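PDB 6EWJ: putative capsular polysaccharide biosynthesis protein, which is probably a pyridoxal phosphate-dependent sugar aminotransferase, a member of the DegT/DnrJ/EryC1 family, that serves teichoic acid biosynthesis in the pneumococcus. Local coordinates for residues Q233-H238 / I257-Y262. Sequence-based numbering, arbitrary orientation.
Sequences QILSLH and IVTPAY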
ATOM      1  N   GLN A 233       9.942  -9.126  -0.584  1.00 22.19           N
ATOM      2  CA  GLN A 233       9.997  -8.445   0.703  1.00 22.78           C
ATOM      3  C   GLN A 233      10.595  -7.075   0.573  1.00 22.17           C
ATOM      4  O   GLN A 233      10.020  -6.101   1.079  1.00 21.89           O
ATOM      5  CB  GLN A 233      10.776  -9.261   1.759  1.00 23.87           C
ATOM      6  CG  GLN A 233       9.986 -10.407   2.345  1.00 24.07           C
ATOM      7  CD  GLN A 233       8.657 -10.047   2.991  1.00 24.15           C
ATOM      8  OE1 GLN A 233       7.700 -10.824   2.892  1.00 25.62           O
ATOM      9  NE2 GLN A 233       8.569  -8.896   3.634  1.00 24.40           N
ATOM     10  N   ILE A 234      11.718  -7.017  -0.141  1.00 22.61           N
ATOM     11  CA  ILE A 234      12.488  -5.812  -0.370  1.00 23.26           C
ATOM     12  C   ILE A 234      11.682  -4.766  -1.162  1.00 22.08           C
ATOM     13  O   ILE A 234      11.634  -3.583  -0.818  1.00 20.82           O
ATOM     14  CB  ILE A 234      13.804  -6.177  -1.067  1.00 25.01           C
ATOM     15  CG1 ILE A 234      14.785  -6.804  -0.062  1.00 26.20           C
ATOM     16  CG2 ILE A 234      14.525  -4.965  -1.674  1.00 25.65           C
ATOM     17  CD1 ILE A 234      14.181  -7.633   1.066  1.00 25.85           C
ATOM     18  N   LEU A 235      10.959  -5.233  -2.193  1.00 21.79           N
ATOM     19  CA  LEU A 235      10.126  -4.312  -2.969  1.00 21.10           C
ATOM     20  C   LEU A 235       8.925  -3.794  -2.198  1.00 20.07           C
ATOM     21  O   LEU A 235       8.451  -2.683  -2.482  1.00 21.39           O
ATOM     22  CB  LEU A 235       9.637  -4.954  -4.290  1.00 21.06           C
ATOM     23  CG  LEU A 235      10.715  -5.346  -5.282  1.00 21.98           C
ATOM     24  CD1 LEU A 235      10.126  -5.924  -6.551  1.00 22.26           C
ATOM     25  CD2 LEU A 235      11.677  -4.213  -5.626  1.00 22.71           C
ATOM     26  N   SER A 236       8.410  -4.579  -1.269  1.00 18.74           N
ATOM     27  CA  SER A 236       7.222  -4.236  -0.491  1.00 17.61           C
ATOM     28  C   SER A 236       7.514  -3.277   0.675  1.00 18.09           C
ATOM     29  O   SER A 236       6.582  -2.685   1.244  1.00 17.41           O
ATOM     30  CB  SER A 236       6.581  -5.488   0.080  1.00 17.14           C
ATOM     31  OG  SER A 236       7.309  -5.998   1.193  1.00 17.55           O
ATOM     32  N   LEU A 237       8.800  -3.147   1.034  1.00 19.03           N
ATOM     33  CA  LEU A 237       9.216  -2.406   2.209  1.00 20.36           C
ATOM     34  C   LEU A 237      10.431  -1.522   1.941  1.00 20.38           C
ATOM     35  O   LEU A 237      11.526  -1.682   2.565  1.00 20.16           O
ATOM     36  CB  LEU A 237       9.506  -3.377   3.372  1.00 21.67           C
ATOM     37  CG  LEU A 237       8.318  -3.890   4.185  1.00 22.25           C
ATOM     38  CD1 LEU A 237       8.716  -5.148   4.976  1.00 22.90           C
ATOM     39  CD2 LEU A 237       7.803  -2.775   5.103  1.00 22.87           C
ATOM     40  N   HIS A 238      10.240  -0.625   0.963  1.00 19.64           N
ATOM     41  CA  HIS A 238      11.135   0.487   0.689  1.00 20.08           C
ATOM     42  C   HIS A 238      12.477   0.119   0.075  1.00 20.86           C
ATOM     43  O   HIS A 238      13.390   0.958  -0.011  1.00 21.85           O
ATOM     44  CB  HIS A 238      11.368   1.331   1.965  1.00 20.54           C
ATOM     45  CG  HIS A 238      10.126   1.971   2.514  1.00 20.22           C
ATOM     46  ND1 HIS A 238       9.400   2.895   1.801  1.00 20.53           N
ATOM     47  CD2 HIS A 238       9.542   1.900   3.736  1.00 20.20           C
ATOM     48  CE1 HIS A 238       8.403   3.341   2.547  1.00 20.30           C
ATOM     49  NE2 HIS A 238       8.463   2.740   3.723  1.00 19.99           N
ATOM     50  N   ILE A 257      19.337   0.719   1.423  1.00 24.87           N
ATOM     51  CA  ILE A 257      18.181   0.792   0.538  1.00 24.41           C
ATOM     52  C   ILE A 257      18.756   0.430  -0.829  1.00 25.04           C
ATOM     53  O   ILE A 257      19.610   1.133  -1.322  1.00 25.50           O
ATOM     54  CB  ILE A 257      17.582   2.214   0.548  1.00 24.13           C
ATOM     55  CG1 ILE A 257      17.121   2.565   1.974  1.00 24.07           C
ATOM     56  CG2 ILE A 257      16.480   2.383  -0.484  1.00 23.35           C
ATOM     57  CD1 ILE A 257      16.014   1.688   2.543  1.00 23.16           C
ATOM     58  N   VAL A 258      18.293  -0.663  -1.438  1.00 25.24           N
ATOM     59  CA  VAL A 258      18.940  -1.144  -2.680  1.00 26.76           C
ATOM     60  C   VAL A 258      18.262  -0.647  -3.937  1.00 27.11           C
ATOM     61  O   VAL A 258      18.898  -0.532  -4.976  1.00 27.97           O
ATOM     62  CB  VAL A 258      19.114  -2.682  -2.752  1.00 27.19           C
ATOM     63  CG1 VAL A 258      20.083  -3.147  -1.667  1.00 27.85           C
ATOM     64  CG2 VAL A 258      17.771  -3.402  -2.708  1.00 26.18           C
ATOM     65  N   THR A 259      16.996  -0.289  -3.814  1.00 26.85           N
ATOM     66  CA  THR A 259      16.245   0.322  -4.901  1.00 27.64           C
ATOM     67  C   THR A 259      15.183   1.175  -4.219  1.00 26.49           C
ATOM     68  O   THR A 259      14.749   0.816  -3.128  1.00 25.49           O
ATOM     69  CB  THR A 259      15.646  -0.805  -5.813  1.00 28.07           C
ATOM     70  OG1 THR A 259      15.062  -0.248  -6.979  1.00 30.31           O
ATOM     71  CG2 THR A 259      14.609  -1.545  -5.112  1.00 27.42           C
ATOM     72  N   PRO A 260      14.729   2.271  -4.858  1.00 26.43           N
ATOM     73  CA  PRO A 260      13.702   3.096  -4.184  1.00 25.53           C
ATOM     74  C   PRO A 260      12.316   2.480  -4.371  1.00 23.86           C
ATOM     75  O   PRO A 260      11.548   2.924  -5.229  1.00 22.86           O
ATOM     76  CB  PRO A 260      13.824   4.461  -4.899  1.00 26.88           C
ATOM     77  CG  PRO A 260      14.893   4.286  -5.949  1.00 28.07           C
ATOM     78  CD  PRO A 260      15.005   2.814  -6.200  1.00 27.74           C
ATOM     79  N   ALA A 261      11.990   1.484  -3.535  1.00 22.31           N
ATOM     80  CA  ALA A 261      10.839   0.635  -3.738  1.00 21.41           C
ATOM     81  C   ALA A 261       9.581   1.130  -2.984  1.00 21.03           C
ATOM     82  O   ALA A 261       9.397   2.349  -2.866  1.00 20.42           O
ATOM     83  CB  ALA A 261      11.193  -0.795  -3.428  1.00 21.16           C
ATOM     84  N   TYR A 262       8.682   0.231  -2.602  1.00 19.93           N
ATOM     85  CA  TYR A 262       7.250   0.531  -2.426  1.00 19.54           C
ATOM     86  C   TYR A 262       6.881   0.215  -0.967  1.00 19.33           C
ATOM     87  O   TYR A 262       7.779  -0.058  -0.120  1.00 19.35           O
ATOM     88  CB  TYR A 262       6.365  -0.234  -3.466  1.00 19.36           C
ATOM     89  CG  TYR A 262       6.885   0.000  -4.836  1.00 19.77           C
ATOM     90  CD1 TYR A 262       6.502   1.123  -5.563  1.00 20.45           C
ATOM     91  CD2 TYR A 262       7.863  -0.847  -5.380  1.00 20.24           C
ATOM     92  CE1 TYR A 262       7.072   1.394  -6.822  1.00 21.04           C
ATOM     93  CE2 TYR A 262       8.432  -0.585  -6.603  1.00 20.97           C
ATOM     94  CZ  TYR A 262       8.061   0.553  -7.299  1.00 21.16           C
ATOM     95  OH  TYR A 262       8.670   0.771  -8.501  1.00 22.28           O
TER
HETATM   96  O   HOH W   1      10.497   3.868  -0.670  1.00 17.43           O
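Two backbone hydrogen bonds join the C-terminal end of helix 225-236 to the loop that follows strand 256-257, and both use Tyr262. Its N donates to Leu235 O (2.9 Å), a last-turn carbonyl, approaching from above the carbonyl plane. Its O accepts from His238 N at 2.7 Å, nearly along the C=O axis. The pairing thus lies in the main chain, and the CD2 edge of the phenol ring comes alongside Leu235 O.

One water adds a side-chain link: it lies in the plane of the His238 imidazole, 2.9 Å from ND1, and donates to Ala261 O. With CG beside its own backbone N (chi1 -62°), the imidazole also has Tyr262 O over one face, 3.9 Å from ND1.

Close packing of side chains completes the contact. Ala261 is small enough for its CB to make van der Waals contact with the carbonyl Leu235 O at 3.5 Å. Leu235 CD2 lies against both Ala261 CB and Thr259 CG2, the latter at 4.0 Å. Ile234 and Val258, both branched at CB, cross at about a right angle, CG2 to CG2 at 3.7 Å.

The second subunit closes over this loop: its His99 stacks on Tyr262 and is hydrogen-bonded through NE2 to Pro260 O, and its Tyr90 meets His238 edge-to-face. His238 also packs on the second subunit's Thr65, a pyridoxal phosphate-binding residue. Main-chain bonds therefore fix the loop on the helix end, while Tyr262 and His238 turn their rings to the dimer interface beside the cofactor site.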